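Side-chain contacts in myroilysin (Myroides profundi, PDB 5CZW), which probably cleaves proteins as a zinc-dependent endopeptidase of the astacin (M12A) family of metzincins, kept latent through a cysteine switch: residues A68-W71 with S72-N76; S84-P87 with Q88-T92; I156-K160 with N161-A165; Y205-S209 with A210-N214. The protein carries 1 engineered substitution. All coordinates share one frame; numbering follows the deposited sequence.

Contact 1: residues A68-W71 with S72-N76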
loop_
_atom_site.group_PDB
_atom_site.type_symbol
_atom_site.label_atom_id
_atom_site.label_comp_id
_atom_site.label_asym_id
_atom_site.label_seq_id
_atom_site.Cartn_x
_atom_site.Cartn_y
_atom_site.Cartn_z
ATOM N N ALA A 68 -4.024 7.110 9.415
ATOM C CA ALA A 68 -4.177 5.663 9.685
ATOM C C ALA A 68 -5.391 5.503 10.593
ATOM O O ALA A 68 -6.258 4.648 10.423
ATOM C CB ALA A 68 -2.940 5.126 10.376
ATOM N N GLN A 69 -5.451 6.377 11.615
ATOM C CA GLN A 69 -6.440 6.245 12.647
ATOM C C GLN A 69 -7.814 6.640 12.176
ATOM O O GLN A 69 -8.805 6.281 12.859
ATOM C CB GLN A 69 -6.004 7.047 13.887
ATOM C CG GLN A 69 -4.716 6.460 14.428
ATOM C CD GLN A 69 -4.280 6.992 15.782
ATOM O OE1 GLN A 69 -4.268 8.203 16.009
ATOM N NE2 GLN A 69 -3.817 6.079 16.643
ATOM N N GLU A 70 -7.949 7.164 10.991
ATOM C CA GLU A 70 -9.264 7.412 10.435
ATOM C C GLU A 70 -10.080 6.107 10.295
ATOM O O GLU A 70 -11.235 6.102 10.429
ATOM C CB GLU A 70 -9.134 8.036 9.050
ATOM C CG GLU A 70 -9.223 9.508 9.042
ATOM C CD GLU A 70 -10.651 10.039 9.421
ATOM O OE1 GLU A 70 -10.701 11.037 10.085
ATOM O OE2 GLU A 70 -11.746 9.462 9.080
ATOM N N TRP A 71 -9.454 5.006 9.963
ATOM C CA TRP A 71 -10.172 3.786 9.803
ATOM C C TRP A 71 -10.953 3.357 11.075
ATOM O O TRP A 71 -11.988 2.724 10.963
ATOM C CB TRP A 71 -9.165 2.654 9.543
ATOM C CG TRP A 71 -8.728 2.616 8.126
ATOM C CD1 TRP A 71 -7.473 2.953 7.675
ATOM C CD2 TRP A 71 -9.480 2.195 6.988
ATOM N NE1 TRP A 71 -7.425 2.748 6.315
ATOM C CE2 TRP A 71 -8.618 2.252 5.872
ATOM C CE3 TRP A 71 -10.769 1.683 6.813
ATOM C CZ2 TRP A 71 -9.041 1.879 4.578
ATOM C CZ3 TRP A 71 -11.184 1.264 5.525
ATOM C CH2 TRP A 71 -10.245 1.378 4.404
ATOM N N SER A 72 -10.441 3.756 12.232
ATOM C CA SER A 72 -11.094 3.352 13.461
ATOM C C SER A 72 -12.407 4.039 13.702
ATOM O O SER A 72 -13.153 3.599 14.599
ATOM C CB SER A 72 -10.170 3.597 14.616
ATOM O OG SER A 72 -9.011 2.818 14.403
ATOM N N ASN A 73 -12.688 5.086 12.929
ATOM C CA ASN A 73 -14.054 5.656 12.966
ATOM C C ASN A 73 -15.151 4.731 12.490
ATOM O O ASN A 73 -16.349 4.986 12.738
ATOM C CB ASN A 73 -14.027 7.001 12.225
ATOM C CG ASN A 73 -13.198 8.046 12.987
ATOM O OD1 ASN A 73 -13.028 7.948 14.234
ATOM N ND2 ASN A 73 -12.626 9.002 12.277
ATOM N N TYR A 74 -14.798 3.679 11.771
ATOM C CA TYR A 74 -15.718 2.832 11.087
ATOM C C TYR A 74 -15.481 1.379 11.436
ATOM O O TYR A 74 -16.416 0.607 11.510
ATOM C CB TYR A 74 -15.608 3.055 9.536
ATOM C CG TYR A 74 -15.746 4.515 9.227
ATOM C CD1 TYR A 74 -17.005 5.086 9.260
ATOM C CD2 TYR A 74 -14.639 5.330 8.988
ATOM C CE1 TYR A 74 -17.150 6.428 9.012
ATOM C CE2 TYR A 74 -14.806 6.662 8.708
ATOM C CZ TYR A 74 -16.054 7.213 8.759
ATOM O OH TYR A 74 -16.222 8.593 8.528
ATOM N N ALA A 75 -14.208 0.957 11.568
ATOM C CA ALA A 75 -13.842 -0.382 11.964
ATOM C C ALA A 75 -13.601 -0.497 13.492
ATOM O O ALA A 75 -13.044 0.392 14.142
ATOM C CB ALA A 75 -12.511 -0.796 11.280
ATOM N N ASN A 76 -13.946 -1.646 14.022
ATOM C CA ASN A 76 -13.631 -1.952 15.406
ATOM C C ASN A 76 -12.211 -2.518 15.496
ATOM O O ASN A 76 -12.007 -3.634 15.871
ATOM C CB ASN A 76 -14.646 -2.968 15.881
ATOM C CG ASN A 76 -14.592 -3.208 17.349
ATOM O OD1 ASN A 76 -14.041 -2.455 18.075
ATOM N ND2 ASN A 76 -15.134 -4.288 17.771
#
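Glu70 and Asn73, together with Trp71 and the pair Tyr74 and Ala75, form a local contact along the tight helical turn that leads from helix 58-63 toward strand 78-81. Its backbone bonds run from each carbonyl to the amide three residues on: Ser72 N to Gln69 O, Asn73 N to Glu70 O at 3.1 Å, and Tyr74 N to Trp71 O. The oxygen of Trp71 is gripped twice, since Ala75 N also reaches it at 2.9 Å in an almost straight bond of 175°, and the turn widens there. On the outer side the chain of Glu70 bends at CG (chi2 -68°), which brings its carboxylate round to the amide of Asn73; OE2 takes a weak hydrogen bond from ND2 at 3.3 Å, the two planes standing 78° apart. Beside it the Tyr74 ring runs alongside Glu70, and CB of Asn73 lies 3.6 Å above one face of that ring, offset toward the rim. Trp71 is buried on the inner side, its NE1 bonded to Ile136 O and its indole packed on Phe139 and Leu143. The whole is typical of a short 3-10 turn, set here against helix 128-143, whose His137 and His141 bind zinc; the side chain of Trp71 comes within about 7 Å of that of His137.

Contact 2: residues S84-P87 with Q88-T92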
loop_
_atom_site.group_PDB
_atom_site.type_symbol
_atom_site.label_atom_id
_atom_site.label_comp_id
_atom_site.label_asym_id
_atom_site.label_seq_id
_atom_site.Cartn_x
_atom_site.Cartn_y
_atom_site.Cartn_z
ATOM N N SER A 84 8.548 0.675 21.235
ATOM C CA SER A 84 9.183 -0.446 21.917
ATOM C C SER A 84 8.787 -1.800 21.283
ATOM O O SER A 84 7.802 -1.887 20.593
ATOM C CB SER A 84 8.726 -0.457 23.371
ATOM O OG SER A 84 7.314 -0.769 23.401
ATOM N N GLY A 85 9.540 -2.842 21.613
ATOM C CA GLY A 85 9.265 -4.237 21.214
ATOM C C GLY A 85 9.339 -4.412 19.707
ATOM O O GLY A 85 10.062 -3.666 19.066
ATOM N N THR A 86 8.545 -5.370 19.204
ATOM C CA THR A 86 8.490 -5.717 17.789
ATOM C C THR A 86 7.046 -5.433 17.429
ATOM O O THR A 86 6.148 -6.166 17.809
ATOM C CB THR A 86 8.738 -7.220 17.539
ATOM O OG1 THR A 86 10.097 -7.550 17.857
ATOM C CG2 THR A 86 8.539 -7.515 16.055
ATOM N N PRO A 87 6.766 -4.270 16.823
ATOM C CA PRO A 87 5.434 -3.876 16.492
ATOM C C PRO A 87 4.890 -4.856 15.455
ATOM O O PRO A 87 5.643 -5.445 14.659
ATOM C CB PRO A 87 5.631 -2.495 15.875
ATOM C CG PRO A 87 6.944 -2.031 16.390
ATOM C CD PRO A 87 7.768 -3.260 16.449
ATOM N N GLN A 88 3.585 -4.980 15.412
ATOM C CA GLN A 88 2.955 -5.906 14.488
ATOM C C GLN A 88 2.981 -5.421 13.041
ATOM O O GLN A 88 3.182 -6.201 12.091
ATOM C CB GLN A 88 1.522 -6.180 14.907
ATOM C CG GLN A 88 1.384 -7.045 16.131
ATOM C CD GLN A 88 0.037 -7.043 16.778
ATOM O OE1 GLN A 88 -0.541 -6.010 17.032
ATOM N NE2 GLN A 88 -0.467 -8.229 17.024
ATOM N N ILE A 89 2.797 -4.094 12.900
ATOM C CA ILE A 89 2.937 -3.370 11.609
ATOM C C ILE A 89 4.156 -2.530 11.768
ATOM O O ILE A 89 4.328 -1.787 12.722
ATOM C CB ILE A 89 1.709 -2.528 11.292
ATOM C CG1 ILE A 89 0.520 -3.494 11.045
ATOM C CG2 ILE A 89 1.944 -1.626 10.066
ATOM C CD1 ILE A 89 -0.797 -2.801 10.941
ATOM N N ARG A 90 5.049 -2.686 10.783
ATOM C CA ARG A 90 6.380 -2.010 10.801
ATOM C C ARG A 90 6.554 -1.202 9.503
ATOM O O ARG A 90 6.582 -1.758 8.396
ATOM C CB ARG A 90 7.552 -2.964 11.001
ATOM C CG ARG A 90 7.389 -3.749 12.323
ATOM C CD ARG A 90 8.510 -4.775 12.561
ATOM N NE ARG A 90 8.490 -5.830 11.603
ATOM C CZ ARG A 90 7.750 -6.906 11.670
ATOM N NH1 ARG A 90 6.917 -7.042 12.624
ATOM N NH2 ARG A 90 7.805 -7.828 10.698
ATOM N N VAL A 91 6.464 0.106 9.666
ATOM C CA VAL A 91 6.363 1.060 8.539
ATOM C C VAL A 91 7.731 1.778 8.277
ATOM O O VAL A 91 8.367 2.397 9.189
ATOM C CB VAL A 91 5.374 2.191 8.890
ATOM C CG1 VAL A 91 5.299 3.124 7.667
ATOM C CG2 VAL A 91 4.049 1.626 9.336
ATOM N N THR A 92 8.224 1.606 7.073
ATOM C CA THR A 92 9.354 2.394 6.599
ATOM C C THR A 92 8.988 3.460 5.605
ATOM O O THR A 92 7.874 3.467 5.098
ATOM C CB THR A 92 10.416 1.470 6.016
ATOM O OG1 THR A 92 9.819 0.615 5.074
ATOM C CG2 THR A 92 11.104 0.632 7.159
#
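Between Pro87 and Arg90 the backbone passes from an extended proline through one residue of helical conformation, Gln88, into strand 89-92, and this kink lets the arginine side chain fold back to the carbonyl of Pro87. The first part of that side chain is straight (chi2 178°), with Arg90 CG 3.4 Å from Pro87 O and Arg90 CD 3.6 Å from Pro87 O; a turn about the CG-CD bond (chi3 -66°) then swings the guanidinium round to the same oxygen. NH1 donates to Pro87 O at 2.9 Å, an approach almost in line with the carbonyl bond, while the oxygen lies only 12° out of the guanidinium plane and thus at its edge. The proline ring crosses the aliphatic part of Arg90 at about a right angle, Pro87 CB and Pro87 CD each 4.2 Å from Arg90 CG. Thr86 adds its methyl, CG2, obliquely to the guanidinium, 3.8 Å from Arg90 NH1. Further on, NE donates to Glu114 O and NH2 makes a weak bond to Ile110 O, and Pro87 rests on Tyr54 of strand 48-54. A methionine in place of Arg90 would probably leave the carbonyls of Pro87 and Glu114 without these donors and remove the side-chain tie to the loop before strand 117-118. All three guanidinium nitrogens are directed at main-chain oxygens, and the positive charge of this buried residue is therefore likely to be eased by carbonyl dipoles.

Contact 3: residues I156-K160 with N161-A165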
loop_
_atom_site.group_PDB
_atom_site.type_symbol
_atom_site.label_atom_id
_atom_site.label_comp_id
_atom_site.label_asym_id
_atom_site.label_seq_id
_atom_site.Cartn_x
_atom_site.Cartn_y
_atom_site.Cartn_z
ATOM N N ILE A 156 -5.229 -1.854 -20.791
ATOM C CA ILE A 156 -4.277 -0.901 -20.275
ATOM C C ILE A 156 -3.060 -0.783 -21.170
ATOM O O ILE A 156 -2.403 -1.773 -21.434
ATOM C CB ILE A 156 -3.840 -1.292 -18.847
ATOM C CG1 ILE A 156 -5.078 -1.408 -17.924
ATOM C CG2 ILE A 156 -2.819 -0.270 -18.326
ATOM C CD1 ILE A 156 -4.882 -2.210 -16.652
ATOM N N PRO A 157 -2.778 0.492 -21.554
ATOM C CA PRO A 157 -1.607 0.621 -22.404
ATOM C C PRO A 157 -0.248 0.637 -21.698
ATOM O O PRO A 157 0.403 1.601 -21.696
ATOM C CB PRO A 157 -1.858 1.941 -23.141
ATOM C CG PRO A 157 -2.443 2.766 -22.128
ATOM C CD PRO A 157 -3.425 1.874 -21.434
ATOM N N TRP A 158 0.143 -0.475 -21.141
ATOM C CA TRP A 158 1.418 -0.593 -20.489
ATOM C C TRP A 158 2.590 -0.379 -21.403
ATOM O O TRP A 158 2.629 -0.885 -22.576
ATOM C CB TRP A 158 1.601 -1.980 -19.871
ATOM C CG TRP A 158 0.595 -2.449 -18.874
ATOM C CD1 TRP A 158 -0.364 -3.358 -19.093
ATOM C CD2 TRP A 158 0.435 -2.023 -17.504
ATOM N NE1 TRP A 158 -1.095 -3.555 -17.956
ATOM C CE2 TRP A 158 -0.646 -2.732 -16.973
ATOM C CE3 TRP A 158 1.119 -1.135 -16.670
ATOM C CZ2 TRP A 158 -1.053 -2.596 -15.642
ATOM C CZ3 TRP A 158 0.702 -0.999 -15.333
ATOM C CH2 TRP A 158 -0.379 -1.730 -14.856
ATOM N N ASP A 159 3.599 0.297 -20.870
ATOM C CA ASP A 159 4.896 0.336 -21.552
ATOM C C ASP A 159 5.647 -0.807 -20.950
ATOM O O ASP A 159 6.186 -0.692 -19.850
ATOM C CB ASP A 159 5.564 1.657 -21.308
ATOM C CG ASP A 159 6.954 1.737 -21.932
ATOM O OD1 ASP A 159 7.627 0.682 -22.053
ATOM O OD2 ASP A 159 7.380 2.882 -22.232
ATOM N N LYS A 160 5.634 -1.951 -21.620
ATOM C CA LYS A 160 6.029 -3.196 -20.931
ATOM C C LYS A 160 7.514 -3.165 -20.475
ATOM O O LYS A 160 7.852 -3.560 -19.346
ATOM C CB LYS A 160 5.682 -4.429 -21.784
ATOM C CG LYS A 160 4.213 -4.464 -22.204
ATOM C CD LYS A 160 3.740 -5.831 -22.701
ATOM C CE LYS A 160 3.065 -6.634 -21.605
ATOM N NZ LYS A 160 2.044 -7.584 -22.140
ATOM N N ASN A 161 8.364 -2.646 -21.341
ATOM C CA ASN A 161 9.763 -2.349 -21.025
ATOM C C ASN A 161 9.894 -1.610 -19.692
ATOM O O ASN A 161 10.742 -1.962 -18.844
ATOM C CB ASN A 161 10.393 -1.501 -22.158
ATOM C CG ASN A 161 11.665 -0.784 -21.731
ATOM O OD1 ASN A 161 12.748 -1.365 -21.760
ATOM N ND2 ASN A 161 11.544 0.495 -21.351
ATOM N N LYS A 162 9.092 -0.574 -19.517
ATOM C CA LYS A 162 9.197 0.188 -18.301
ATOM C C LYS A 162 8.670 -0.584 -17.116
ATOM O O LYS A 162 9.165 -0.467 -16.046
ATOM C CB LYS A 162 8.509 1.534 -18.383
ATOM C CG LYS A 162 9.256 2.602 -19.141
ATOM C CD LYS A 162 9.778 3.770 -18.285
ATOM C CE LYS A 162 8.841 4.965 -18.293
ATOM N NZ LYS A 162 8.891 6.098 -17.309
ATOM N N VAL A 163 7.646 -1.366 -17.347
ATOM C CA VAL A 163 7.035 -2.082 -16.258
ATOM C C VAL A 163 8.052 -3.118 -15.791
ATOM O O VAL A 163 8.319 -3.293 -14.588
ATOM C CB VAL A 163 5.691 -2.686 -16.672
ATOM C CG1 VAL A 163 5.215 -3.668 -15.639
ATOM C CG2 VAL A 163 4.685 -1.564 -16.930
ATOM N N TYR A 164 8.700 -3.777 -16.752
ATOM C CA TYR A 164 9.666 -4.802 -16.342
ATOM C C TYR A 164 10.764 -4.235 -15.469
ATOM O O TYR A 164 11.163 -4.844 -14.458
ATOM C CB TYR A 164 10.239 -5.484 -17.570
ATOM C CG TYR A 164 9.240 -6.361 -18.296
ATOM C CD1 TYR A 164 8.442 -7.256 -17.601
ATOM C CD2 TYR A 164 9.133 -6.328 -19.684
ATOM C CE1 TYR A 164 7.528 -8.059 -18.251
ATOM C CE2 TYR A 164 8.212 -7.088 -20.348
ATOM C CZ TYR A 164 7.403 -7.965 -19.646
ATOM O OH TYR A 164 6.509 -8.799 -20.316
ATOM N N ALA A 165 11.230 -3.041 -15.848
ATOM C CA ALA A 165 12.332 -2.349 -15.177
ATOM C C ALA A 165 11.981 -1.904 -13.748
ATOM O O ALA A 165 12.763 -2.011 -12.840
ATOM C CB ALA A 165 12.719 -1.113 -15.957
#
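Trp158 and Val163 cross obliquely, the indole atom CE3 meeting the methyl CG2 of the valine at 3.6 Å, while CG2 of Ile156 sits over the centre of one indole face. Next along the chain Asp159 turns its carboxylate the other way, over the first turn of helix 160-167. With CG trans to the backbone N (chi1 177°), OD1 reaches Lys162 N at 3.2 Å; the amide comes from above the carboxylate plane, 59° out of it. Asp159 is thus the N-cap, and because Trp158 precedes it and Val163 lies four residues after it, the apolar pair meets the definition of a hydrophobic staple. An alanine at Asp159 would probably leave Lys162 N without its capping acceptor and loosen the start of the helix. The other carboxylate oxygen, OD2, lies beside the aliphatic CG of Lys162 at 3.6 Å, but the two charges stay apart, with 6.1 Å from OD2 to NZ. Lys160 faces the tyrosine: its carbonyl oxygen accepts from Tyr164 N at 2.7 Å, and the Tyr164 ring stands obliquely to that oxygen, with CD2 3.1 Å from Lys160 O. CE2 of the same ring also lies 3.9 Å from CB of Lys160. Helix 178-184 packs against this end of the helix: Phe184 meets the Trp158 ring and receives a cation-pi contact from Lys160, and Asp180 binds the hydroxyl of Tyr164.

Contact 4: residues Y205-S209 with A210-N214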
loop_
_atom_site.group_PDB
_atom_site.type_symbol
_atom_site.label_atom_id
_atom_site.label_comp_id
_atom_site.label_asym_id
_atom_site.label_seq_id
_atom_site.Cartn_x
_atom_site.Cartn_y
_atom_site.Cartn_z
ATOM N N TYR A 205 -7.025 1.004 -7.560
ATOM C CA TYR A 205 -5.618 0.808 -7.983
ATOM C C TYR A 205 -5.213 1.875 -8.964
ATOM O O TYR A 205 -5.824 2.065 -10.043
ATOM C CB TYR A 205 -5.537 -0.561 -8.676
ATOM C CG TYR A 205 -4.206 -0.894 -9.170
ATOM C CD1 TYR A 205 -3.192 -1.066 -8.312
ATOM C CD2 TYR A 205 -4.026 -1.267 -10.454
ATOM C CE1 TYR A 205 -1.937 -1.422 -8.735
ATOM C CE2 TYR A 205 -2.790 -1.539 -10.942
ATOM C CZ TYR A 205 -1.732 -1.685 -10.066
ATOM O OH TYR A 205 -0.468 -2.064 -10.515
ATOM N N SER A 206 -4.242 2.660 -8.569
ATOM C CA SER A 206 -3.702 3.710 -9.397
ATOM C C SER A 206 -2.739 3.169 -10.435
ATOM O O SER A 206 -1.895 2.432 -10.101
ATOM C CB SER A 206 -2.884 4.618 -8.491
ATOM O OG SER A 206 -3.719 5.185 -7.559
ATOM N N ILE A 207 -2.883 3.605 -11.675
ATOM C CA ILE A 207 -2.010 3.240 -12.760
ATOM C C ILE A 207 -1.211 4.489 -13.118
ATOM O O ILE A 207 -1.756 5.501 -13.559
ATOM C CB ILE A 207 -2.748 2.647 -13.986
ATOM C CG1 ILE A 207 -3.433 1.337 -13.531
ATOM C CG2 ILE A 207 -1.755 2.346 -15.104
ATOM C CD1 ILE A 207 -4.487 0.764 -14.441
ATOM N N SER A 208 0.096 4.399 -12.920
ATOM C CA SER A 208 0.929 5.582 -13.049
ATOM C C SER A 208 1.271 5.796 -14.500
ATOM O O SER A 208 1.653 4.845 -15.217
ATOM C CB SER A 208 2.209 5.380 -12.269
ATOM O OG SER A 208 3.067 6.440 -12.509
ATOM N N SER A 209 1.294 7.053 -14.935
ATOM C CA SER A 209 1.584 7.366 -16.338
ATOM C C SER A 209 3.046 7.119 -16.644
ATOM O O SER A 209 3.452 7.077 -17.818
ATOM C CB SER A 209 1.247 8.832 -16.685
ATOM O OG SER A 209 1.947 9.733 -15.858
ATOM N N ALA A 210 3.827 6.962 -15.586
ATOM C CA ALA A 210 5.216 6.546 -15.694
ATOM C C ALA A 210 5.366 5.131 -16.222
ATOM O O ALA A 210 6.504 4.758 -16.562
ATOM C CB ALA A 210 5.899 6.688 -14.347
ATOM N N LEU A 211 4.280 4.351 -16.233
ATOM C CA LEU A 211 4.340 2.972 -16.668
ATOM C C LEU A 211 3.537 2.625 -17.915
ATOM O O LEU A 211 3.369 1.492 -18.231
ATOM C CB LEU A 211 3.843 2.009 -15.548
ATOM C CG LEU A 211 4.583 2.056 -14.208
ATOM C CD1 LEU A 211 4.387 3.386 -13.568
ATOM C CD2 LEU A 211 4.020 1.053 -13.256
ATOM N N THR A 212 2.997 3.643 -18.539
ATOM C CA THR A 212 2.172 3.469 -19.689
ATOM C C THR A 212 2.720 4.294 -20.839
ATOM O O THR A 212 3.627 5.047 -20.650
ATOM C CB THR A 212 0.789 3.997 -19.403
ATOM O OG1 THR A 212 0.893 5.387 -19.137
ATOM C CG2 THR A 212 0.170 3.277 -18.222
ATOM N N THR A 213 2.119 4.139 -22.004
ATOM C CA THR A 213 2.554 4.818 -23.197
ATOM C C THR A 213 1.796 5.974 -23.701
ATOM O O THR A 213 2.356 6.768 -24.390
ATOM C CB THR A 213 2.539 3.878 -24.387
ATOM O OG1 THR A 213 1.238 3.337 -24.480
ATOM C CG2 THR A 213 3.506 2.845 -24.155
ATOM N N ASN A 214 0.535 6.063 -23.399
ATOM C CA ASN A 214 -0.239 7.174 -23.959
ATOM C C ASN A 214 -0.254 8.464 -23.129
ATOM O O ASN A 214 -0.690 9.449 -23.549
ATOM C CB ASN A 214 -1.639 6.646 -24.092
ATOM C CG ASN A 214 -1.804 5.817 -25.346
ATOM O OD1 ASN A 214 -1.259 6.177 -26.409
ATOM N ND2 ASN A 214 -2.564 4.740 -25.257
#
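Leu211 curls back over Ser208 in a short turn of the long loop between helices 178-184 and 231-235. Its CB lies 3.6 Å from the carbonyl oxygen of Ser208, the same oxygen that accepts from its own amide, Leu211 N, at 2.9 Å. CG stands a little farther from that oxygen. From CG the branch CD1 continues to the serine side chain, where it is modelled 3.2 Å from Ser208 CB, a spacing tight enough to be doubtful in detail, and 3.5 Å from OG. Beyond the turn, the leucine packs on Val163 and Tyr167 of helix 160-167.

The serine answers with its hydroxyl. Its OG is trans to the backbone N (chi1 173°), which places it beside the carbonyl and within 3.2 Å of Ala210 N, from which it accepts a hydrogen bond at 150°; the methyl of Ala210 lies against the same oxygen. One residue earlier, Ile207 crosses Thr212 at about a right angle, CG2 touching CG2 at 3.8 Å, and that threonine methyl also borders Ser208 O. In Thr212 a chi1 of 62° sets OG1 between the backbone N and the carbonyl carbon, where it bonds Phe216 O, and CG2 on the side of Ile207. With the amide of Ala210 held by the side chain and that of Leu211 by the carbonyl, Ser208 forms an ST motif around a type I beta turn. The chemistry implies a turn pinned by two acceptors of a single residue, OG and O of Ser208, which satisfy two successive amides.

How the contacts relate
Along the chain the contacts follow one another without interleaving, yet in space they fall into two groups. Contacts 1 and 2 belong to the sheet-bearing half, one in the loop before strand 78-81 and the other at the start of strand 89-92, with centres about 19 Å apart and no touch. Contacts 3 and 4, centres about 9 Å apart, lie beyond the centre of the chain, their centres about 30 to 36 Å from those of contacts 1 and 2. They meet directly, Asp159 N lying 2.9 Å from Leu211 O, a probable hydrogen bond. The zinc site lies between the groups, consistent with the two-subdomain build of astacins, in which a cleft holds the metal.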